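Local coordinates for uncharacterized protein MJ1062 (Methanocaldococcus jannaschii, PDB 3EO4), which is of unknown function, though this C-terminal piece of the longer protein has a GNAT-type acetyltransferase fold and may therefore transfer acyl groups, at residues L27-F40 with G94-H106. Residues are numbered along the deposited sequence; the frame is centred on the assembly and turned at random.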
ATOM      1  N   LEU A  27       1.277  -3.520  -4.489  1.00 15.64           N
ATOM      2  CA  LEU A  27       1.721  -2.652  -5.572  1.00 17.65           C
ATOM      3  C   LEU A  27       0.685  -1.579  -5.892  1.00 17.35           C
ATOM      4  O   LEU A  27       1.027  -0.394  -5.986  1.00 19.00           O
ATOM      5  CB  LEU A  27       2.112  -3.448  -6.819  1.00 17.55           C
ATOM      6  CG  LEU A  27       2.686  -2.569  -7.959  1.00 22.06           C
ATOM      7  CD1 LEU A  27       4.082  -1.930  -7.642  1.00 22.53           C
ATOM      8  CD2 LEU A  27       2.711  -3.303  -9.332  1.00 23.47           C
HETATM    9  N   MSE A  28      -0.577  -1.950  -6.033  1.00 17.28           N
HETATM   10  CA  MSE A  28      -1.591  -0.897  -6.267  1.00 17.86           C
HETATM   11  C   MSE A  28      -1.646   0.104  -5.101  1.00 17.02           C
HETATM   12  O   MSE A  28      -1.827   1.287  -5.316  1.00 17.55           O
HETATM   13  CB  MSE A  28      -2.978  -1.478  -6.514  1.00 17.78           C
HETATM   14  CG  MSE A  28      -3.997  -0.420  -6.859  1.00 21.00           C
HETATM   15 SE   MSE A  28      -5.745  -1.211  -7.267  0.80 33.03          SE
HETATM   16  CE  MSE A  28      -5.941  -2.270  -5.646  1.00 26.37           C
ATOM     17  N   ALA A  29      -1.496  -0.374  -3.877  1.00 16.35           N
ATOM     18  CA  ALA A  29      -1.571   0.502  -2.711  1.00 16.85           C
ATOM     19  C   ALA A  29      -0.461   1.571  -2.682  1.00 17.00           C
ATOM     20  O   ALA A  29      -0.703   2.738  -2.331  1.00 16.63           O
ATOM     21  CB  ALA A  29      -1.580  -0.302  -1.430  1.00 16.48           C
ATOM     22  N   TRP A  30       0.736   1.179  -3.084  1.00 16.35           N
ATOM     23  CA  TRP A  30       1.813   2.137  -3.261  1.00 15.89           C
ATOM     24  C   TRP A  30       1.521   3.158  -4.376  1.00 16.00           C
ATOM     25  O   TRP A  30       1.703   4.349  -4.188  1.00 15.70           O
ATOM     26  CB  TRP A  30       3.090   1.402  -3.591  1.00 14.79           C
ATOM     27  CG  TRP A  30       3.662   0.620  -2.458  1.00 14.10           C
ATOM     28  CD1 TRP A  30       3.576   0.901  -1.103  1.00 11.24           C
ATOM     29  CD2 TRP A  30       4.451  -0.566  -2.582  1.00 10.02           C
ATOM     30  NE1 TRP A  30       4.278  -0.056  -0.381  1.00 12.25           N
ATOM     31  CE2 TRP A  30       4.822  -0.964  -1.269  1.00 10.88           C
ATOM     32  CE3 TRP A  30       4.898  -1.321  -3.681  1.00  9.11           C
ATOM     33  CZ2 TRP A  30       5.616  -2.100  -1.028  1.00  7.63           C
ATOM     34  CZ3 TRP A  30       5.669  -2.453  -3.441  1.00 11.58           C
ATOM     35  CH2 TRP A  30       6.036  -2.822  -2.109  1.00  7.50           C
ATOM     36  N   ARG A  31       1.074   2.693  -5.530  1.00 15.52           N
ATOM     37  CA  ARG A  31       0.807   3.601  -6.658  1.00 16.51           C
ATOM     38  C   ARG A  31      -0.413   4.500  -6.504  1.00 15.86           C
ATOM     39  O   ARG A  31      -0.636   5.395  -7.341  1.00 16.56           O
ATOM     40  CB  ARG A  31       0.664   2.792  -7.963  1.00 16.56           C
ATOM     41  CG  ARG A  31       1.921   1.995  -8.287  1.00 19.32           C
ATOM     42  CD  ARG A  31       1.873   1.460  -9.718  1.00 26.84           C
ATOM     43  NE  ARG A  31       2.611   2.333 -10.640  1.00 32.51           N
ATOM     44  CZ  ARG A  31       2.085   3.338 -11.334  1.00 33.93           C
ATOM     45  NH1 ARG A  31       2.877   4.056 -12.127  1.00 34.41           N
ATOM     46  NH2 ARG A  31       0.782   3.628 -11.244  1.00 34.10           N
ATOM     47  N   SER A  32      -1.244   4.208  -5.507  1.00 14.81           N
ATOM     48  CA  SER A  32      -2.458   4.972  -5.252  1.00 14.80           C
ATOM     49  C   SER A  32      -2.202   5.978  -4.154  1.00 14.46           C
ATOM     50  O   SER A  32      -3.098   6.668  -3.731  1.00 15.47           O
ATOM     51  CB  SER A  32      -3.630   4.054  -4.891  1.00 15.33           C
ATOM     52  OG  SER A  32      -3.860   3.087  -5.921  1.00 16.17           O
ATOM     53  N   ASN A  33      -0.962   6.062  -3.692  1.00 14.38           N
ATOM     54  CA  ASN A  33      -0.608   7.054  -2.709  1.00 14.27           C
ATOM     55  C   ASN A  33      -0.204   8.363  -3.403  1.00 14.64           C
ATOM     56  O   ASN A  33       0.781   8.379  -4.135  1.00 14.21           O
ATOM     57  CB  ASN A  33       0.521   6.508  -1.833  1.00 14.23           C
ATOM     58  CG  ASN A  33       0.692   7.292  -0.562  1.00 14.31           C
ATOM     59  OD1 ASN A  33       0.645   8.504  -0.566  1.00 12.66           O
ATOM     60  ND2 ASN A  33       0.925   6.596   0.534  1.00 15.38           N
ATOM     61  N   PRO A  34      -0.982   9.457  -3.194  1.00 15.24           N
ATOM     62  CA  PRO A  34      -0.740  10.777  -3.777  1.00 15.89           C
ATOM     63  C   PRO A  34       0.662  11.311  -3.542  1.00 16.69           C
ATOM     64  O   PRO A  34       1.131  12.143  -4.327  1.00 16.57           O
ATOM     65  CB  PRO A  34      -1.749  11.681  -3.047  1.00 16.12           C
ATOM     66  CG  PRO A  34      -2.800  10.767  -2.582  1.00 15.83           C
ATOM     67  CD  PRO A  34      -2.143   9.476  -2.280  1.00 15.04           C
ATOM     68  N   LEU A  35       1.300  10.854  -2.460  1.00 16.39           N
ATOM     69  CA  LEU A  35       2.662  11.233  -2.106  1.00 17.05           C
ATOM     70  C   LEU A  35       3.666  10.598  -3.067  1.00 16.78           C
ATOM     71  O   LEU A  35       4.817  11.022  -3.153  1.00 15.71           O
ATOM     72  CB  LEU A  35       2.974  10.756  -0.665  1.00 16.80           C
ATOM     73  CG  LEU A  35       2.774  11.619   0.575  1.00 19.58           C
ATOM     74  CD1 LEU A  35       1.871  12.850   0.380  1.00 19.75           C
ATOM     75  CD2 LEU A  35       2.308  10.726   1.713  1.00 20.68           C
ATOM     76  N   ILE A  36       3.219   9.547  -3.740  1.00 17.22           N
ATOM     77  CA  ILE A  36       4.000   8.859  -4.740  1.00 17.95           C
ATOM     78  C   ILE A  36       3.559   9.260  -6.144  1.00 18.41           C
ATOM     79  O   ILE A  36       4.407   9.568  -6.986  1.00 19.03           O
ATOM     80  CB  ILE A  36       3.926   7.329  -4.558  1.00 18.74           C
ATOM     81  CG1 ILE A  36       4.646   6.943  -3.257  1.00 19.19           C
ATOM     82  CG2 ILE A  36       4.610   6.606  -5.718  1.00 18.04           C
ATOM     83  CD1 ILE A  36       4.606   5.471  -2.902  1.00 19.32           C
ATOM     84  N   TYR A  37       2.246   9.310  -6.400  1.00 18.03           N
ATOM     85  CA  TYR A  37       1.810   9.511  -7.766  1.00 17.88           C
ATOM     86  C   TYR A  37       1.929  10.964  -8.220  1.00 17.75           C
ATOM     87  O   TYR A  37       1.655  11.293  -9.379  1.00 18.01           O
ATOM     88  CB  TYR A  37       0.455   8.834  -8.064  1.00 17.72           C
ATOM     89  CG  TYR A  37      -0.803   9.376  -7.387  1.00 17.71           C
ATOM     90  CD1 TYR A  37      -1.539   8.587  -6.497  1.00 15.81           C
ATOM     91  CD2 TYR A  37      -1.299  10.639  -7.701  1.00 17.79           C
ATOM     92  CE1 TYR A  37      -2.730   9.075  -5.913  1.00 15.93           C
ATOM     93  CE2 TYR A  37      -2.480  11.125  -7.127  1.00 17.41           C
ATOM     94  CZ  TYR A  37      -3.189  10.340  -6.237  1.00 15.51           C
ATOM     95  OH  TYR A  37      -4.351  10.853  -5.678  1.00 15.37           O
ATOM     96  N   LYS A  38       2.336  11.822  -7.285  1.00 17.59           N
ATOM     97  CA  LYS A  38       2.902  13.151  -7.555  1.00 18.06           C
ATOM     98  C   LYS A  38       3.955  13.116  -8.655  1.00 17.61           C
ATOM     99  O   LYS A  38       4.177  14.099  -9.347  1.00 17.99           O
ATOM    100  CB  LYS A  38       3.755  13.547  -6.358  1.00 19.12           C
ATOM    101  CG  LYS A  38       3.250  14.493  -5.408  1.00 20.34           C
ATOM    102  CD  LYS A  38       4.405  14.704  -4.432  1.00 22.21           C
ATOM    103  CE  LYS A  38       5.416  15.714  -5.000  1.00 20.60           C
ATOM    104  NZ  LYS A  38       5.252  17.034  -4.375  1.00 21.01           N
ATOM    105  N   PHE A  39       4.687  12.008  -8.694  1.00 17.12           N
ATOM    106  CA  PHE A  39       5.826  11.832  -9.576  1.00 16.48           C
ATOM    107  C   PHE A  39       5.504  11.056 -10.867  1.00 16.28           C
ATOM    108  O   PHE A  39       6.409  10.767 -11.649  1.00 17.40           O
ATOM    109  CB  PHE A  39       7.016  11.219  -8.779  1.00 16.02           C
ATOM    110  CG  PHE A  39       7.406  12.026  -7.539  1.00 12.91           C
ATOM    111  CD1 PHE A  39       7.726  13.368  -7.643  1.00 11.77           C
ATOM    112  CD2 PHE A  39       7.455  11.426  -6.271  1.00 13.47           C
ATOM    113  CE1 PHE A  39       8.088  14.136  -6.523  1.00 10.14           C
ATOM    114  CE2 PHE A  39       7.808  12.178  -5.127  1.00 15.19           C
ATOM    115  CZ  PHE A  39       8.121  13.563  -5.266  1.00  9.67           C
ATOM    116  N   PHE A  40       4.227  10.765 -11.117  1.00 16.21           N
ATOM    117  CA  PHE A  40       3.809   9.934 -12.247  1.00 16.43           C
ATOM    118  C   PHE A  40       3.104  10.812 -13.276  1.00 16.94           C
ATOM    119  O   PHE A  40       2.214  11.591 -12.913  1.00 16.16           O
ATOM    120  CB  PHE A  40       2.812   8.850 -11.806  1.00 16.34           C
ATOM    121  CG  PHE A  40       3.400   7.781 -10.927  1.00 18.15           C
ATOM    122  CD1 PHE A  40       2.557   6.899 -10.251  1.00 19.85           C
ATOM    123  CD2 PHE A  40       4.767   7.660 -10.756  1.00 18.63           C
ATOM    124  CE1 PHE A  40       3.056   5.921  -9.441  1.00 20.61           C
ATOM    125  CE2 PHE A  40       5.286   6.653  -9.948  1.00 22.36           C
ATOM    126  CZ  PHE A  40       4.428   5.790  -9.286  1.00 22.38           C
ATOM    127  N   GLY A  94      11.937   1.364 -14.400  1.00 18.64           N
ATOM    128  CA  GLY A  94      11.067   2.059 -13.442  1.00 18.47           C
ATOM    129  C   GLY A  94      11.352   1.613 -12.011  1.00 18.70           C
ATOM    130  O   GLY A  94      11.725   0.449 -11.768  1.00 17.19           O
ATOM    131  N   ILE A  95      11.196   2.528 -11.058  1.00 18.53           N
ATOM    132  CA  ILE A  95      11.472   2.191  -9.658  1.00 19.41           C
ATOM    133  C   ILE A  95      10.490   2.943  -8.760  1.00 20.02           C
ATOM    134  O   ILE A  95      10.127   4.082  -9.048  1.00 20.07           O
ATOM    135  CB  ILE A  95      12.986   2.499  -9.263  1.00 19.93           C
ATOM    136  CG1 ILE A  95      13.275   2.302  -7.771  1.00 20.50           C
ATOM    137  CG2 ILE A  95      13.376   3.951  -9.612  1.00 19.59           C
ATOM    138  CD1 ILE A  95      13.917   0.965  -7.451  1.00 26.11           C
ATOM    139  N   LEU A  96      10.105   2.318  -7.652  1.00 20.45           N
ATOM    140  CA  LEU A  96       9.197   2.908  -6.694  1.00 21.39           C
ATOM    141  C   LEU A  96       9.547   2.294  -5.349  1.00 21.10           C
ATOM    142  O   LEU A  96       9.592   1.087  -5.244  1.00 22.02           O
ATOM    143  CB  LEU A  96       7.785   2.511  -7.103  1.00 21.79           C
ATOM    144  CG  LEU A  96       6.507   2.717  -6.312  1.00 24.00           C
ATOM    145  CD1 LEU A  96       5.362   2.158  -7.191  1.00 23.74           C
ATOM    146  CD2 LEU A  96       6.481   2.006  -4.983  1.00 26.69           C
ATOM    147  N   ILE A  97       9.868   3.116  -4.355  1.00 20.52           N
ATOM    148  CA  ILE A  97      10.005   2.653  -2.987  1.00 20.36           C
ATOM    149  C   ILE A  97       8.710   3.075  -2.286  1.00 21.00           C
ATOM    150  O   ILE A  97       8.413   4.270  -2.196  1.00 19.72           O
ATOM    151  CB  ILE A  97      11.280   3.236  -2.280  1.00 20.65           C
ATOM    152  CG1 ILE A  97      12.562   2.851  -3.047  1.00 19.13           C
ATOM    153  CG2 ILE A  97      11.339   2.851  -0.774  1.00 19.63           C
ATOM    154  CD1 ILE A  97      12.876   1.328  -3.025  1.00 20.14           C
ATOM    155  N   GLY A  98       7.945   2.072  -1.822  1.00 20.92           N
ATOM    156  CA  GLY A  98       6.683   2.284  -1.134  1.00 20.64           C
ATOM    157  C   GLY A  98       6.740   2.827   0.292  1.00 20.52           C
ATOM    158  O   GLY A  98       5.880   3.609   0.655  1.00 20.64           O
ATOM    159  N   GLU A  99       7.725   2.435   1.106  1.00 20.09           N
ATOM    160  CA  GLU A  99       7.837   2.994   2.463  1.00 19.83           C
ATOM    161  C   GLU A  99       8.531   4.312   2.366  1.00 19.81           C
ATOM    162  O   GLU A  99       9.622   4.365   1.808  1.00 20.58           O
ATOM    163  CB  GLU A  99       8.688   2.132   3.410  1.00 19.46           C
ATOM    164  CG  GLU A  99       8.288   0.717   3.487  1.00 19.29           C
ATOM    165  CD  GLU A  99       8.891  -0.036   4.675  1.00 17.32           C
ATOM    166  OE1 GLU A  99       8.656  -1.254   4.720  1.00 18.39           O
ATOM    167  OE2 GLU A  99       9.575   0.552   5.552  1.00 16.45           O
ATOM    168  N   PHE A 100       7.956   5.347   2.988  1.00 20.35           N
ATOM    169  CA  PHE A 100       8.393   6.742   2.805  1.00 21.16           C
ATOM    170  C   PHE A 100       9.626   7.178   3.568  1.00 21.06           C
ATOM    171  O   PHE A 100      10.352   8.065   3.113  1.00 21.83           O
ATOM    172  CB  PHE A 100       7.262   7.707   3.147  1.00 21.12           C
ATOM    173  CG  PHE A 100       6.085   7.556   2.265  1.00 24.31           C
ATOM    174  CD1 PHE A 100       5.887   8.441   1.212  1.00 24.57           C
ATOM    175  CD2 PHE A 100       5.183   6.500   2.459  1.00 25.25           C
ATOM    176  CE1 PHE A 100       4.784   8.300   0.373  1.00 28.97           C
ATOM    177  CE2 PHE A 100       4.082   6.356   1.641  1.00 27.85           C
ATOM    178  CZ  PHE A 100       3.879   7.248   0.581  1.00 28.53           C
ATOM    179  N   PHE A 101       9.841   6.600   4.738  1.00 20.83           N
ATOM    180  CA  PHE A 101      10.968   7.007   5.578  1.00 21.06           C
ATOM    181  C   PHE A 101      12.205   6.137   5.317  1.00 21.72           C
ATOM    182  O   PHE A 101      13.109   6.069   6.143  1.00 21.99           O
ATOM    183  CB  PHE A 101      10.558   7.029   7.053  1.00 20.06           C
ATOM    184  CG  PHE A 101       9.621   8.157   7.395  1.00 19.39           C
ATOM    185  CD1 PHE A 101      10.120   9.444   7.662  1.00 19.79           C
ATOM    186  CD2 PHE A 101       8.243   7.954   7.445  1.00 16.65           C
ATOM    187  CE1 PHE A 101       9.254  10.514   7.989  1.00 18.39           C
ATOM    188  CE2 PHE A 101       7.369   9.017   7.768  1.00 16.72           C
ATOM    189  CZ  PHE A 101       7.878  10.296   8.044  1.00 17.97           C
ATOM    190  N   LEU A 102      12.199   5.481   4.162  1.00 22.84           N
ATOM    191  CA  LEU A 102      13.334   4.746   3.612  1.00 25.24           C
ATOM    192  C   LEU A 102      14.000   5.544   2.498  1.00 27.06           C
ATOM    193  O   LEU A 102      15.195   5.380   2.246  1.00 27.94           O
ATOM    194  CB  LEU A 102      12.871   3.421   2.990  1.00 24.55           C
ATOM    195  CG  LEU A 102      12.461   2.293   3.933  1.00 24.16           C
ATOM    196  CD1 LEU A 102      12.222   0.991   3.136  1.00 23.44           C
ATOM    197  CD2 LEU A 102      13.490   2.084   4.995  1.00 21.64           C
ATOM    198  N   TRP A 103      13.203   6.370   1.811  1.00 28.57           N
ATOM    199  CA  TRP A 103      13.700   7.294   0.800  1.00 29.42           C
ATOM    200  C   TRP A 103      14.959   7.987   1.288  1.00 28.87           C
ATOM    201  O   TRP A 103      15.072   8.330   2.460  1.00 28.65           O
ATOM    202  CB  TRP A 103      12.627   8.332   0.415  1.00 30.23           C
ATOM    203  CG  TRP A 103      11.398   7.754  -0.291  1.00 31.32           C
ATOM    204  CD1 TRP A 103      11.063   6.446  -0.406  1.00 33.32           C
ATOM    205  CD2 TRP A 103      10.323   8.502  -0.906  1.00 34.09           C
ATOM    206  NE1 TRP A 103       9.875   6.316  -1.109  1.00 34.58           N
ATOM    207  CE2 TRP A 103       9.399   7.563  -1.417  1.00 33.81           C
ATOM    208  CE3 TRP A 103      10.079   9.874  -1.109  1.00 34.16           C
ATOM    209  CZ2 TRP A 103       8.234   7.947  -2.108  1.00 34.77           C
ATOM    210  CZ3 TRP A 103       8.917  10.254  -1.795  1.00 35.83           C
ATOM    211  CH2 TRP A 103       8.005   9.292  -2.277  1.00 34.31           C
ATOM    212  N   GLY A 104      15.913   8.150   0.377  1.00 28.89           N
ATOM    213  CA  GLY A 104      17.199   8.762   0.694  1.00 29.00           C
ATOM    214  C   GLY A 104      18.164   7.831   1.420  1.00 29.01           C
ATOM    215  O   GLY A 104      19.091   8.306   2.058  1.00 29.18           O
ATOM    216  N   LYS A 105      17.970   6.512   1.316  1.00 28.99           N
ATOM    217  CA  LYS A 105      18.896   5.532   1.944  1.00 29.43           C
ATOM    218  C   LYS A 105      19.526   4.513   0.983  1.00 28.86           C
ATOM    219  O   LYS A 105      20.042   3.467   1.421  1.00 28.51           O
ATOM    220  CB  LYS A 105      18.233   4.828   3.126  1.00 29.63           C
ATOM    221  CG  LYS A 105      18.090   5.747   4.323  1.00 31.27           C
ATOM    222  CD  LYS A 105      17.082   5.211   5.322  1.00 34.66           C
ATOM    223  CE  LYS A 105      17.149   6.025   6.607  1.00 35.25           C
ATOM    224  NZ  LYS A 105      15.917   5.845   7.414  1.00 36.89           N
ATOM    225  N   HIS A 106      19.489   4.847  -0.313  1.00 27.63           N
ATOM    226  CA  HIS A 106      20.166   4.103  -1.378  1.00 27.07           C
ATOM    227  C   HIS A 106      19.490   2.803  -1.788  1.00 25.70           C
ATOM    228  O   HIS A 106      20.021   2.062  -2.610  1.00 25.37           O
ATOM    229  CB  HIS A 106      21.625   3.807  -1.011  1.00 27.40           C
ATOM    230  CG  HIS A 106      22.492   5.019  -0.923  1.00 29.87           C
ATOM    231  ND1 HIS A 106      22.107   6.165  -0.262  1.00 32.43           N
ATOM    232  CD2 HIS A 106      23.749   5.250  -1.375  1.00 32.75           C
ATOM    233  CE1 HIS A 106      23.082   7.055  -0.318  1.00 32.76           C
ATOM    234  NE2 HIS A 106      24.089   6.525  -0.991  1.00 33.65           N
TER
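Asn33, whose side chain meets Phe100 across the contact, has a carbonyl oxygen gripped twice, by Ile36 N at 2.7 Å and by Tyr37 N. Phe100 brings CE1 to 3.2 Å from Leu35 CB, and CZ to the Asn33 amide, whose ND2 lies at the ring edge but donates to Ser32 O of the second subunit, while OD1 accepts from Leu35 N and caps the short helix 34-37.

The carbonyl oxygen of Ile97 takes a hydrogen bond of 2.7 Å from Trp103 NE1. Ile97 O lies within 6° of the indole plane, whereas NE1 stands 40° out of the carbonyl plane. Ile36 CG1 meets the benzo edge at CZ2, and Phe39 turns CE2 to Trp103 CZ3 at 4.0 Å.

No hydrogen bond joins 27-40 to 94-106; shape does the work. Gly98 CA sits over one face of the Trp30 indole, 3.4 Å from the centroid of its five-membered ring, a CH-pi contact. Leu96 spreads its two methyls: CD2 packs 3.7 Å from Trp30 CB, and CD1 reaches Arg31 CG.

In this domain of GNAT acetyltransferase type, the contact joins the N-terminal helices to the last strand of the antiparallel sheet and the loop leading into helix 107-121. Helix 27-31 runs at 85° to strand 94-97, with helix 49-58 beside Leu27, while Ile95 and Ile97 pack against helix 107-121.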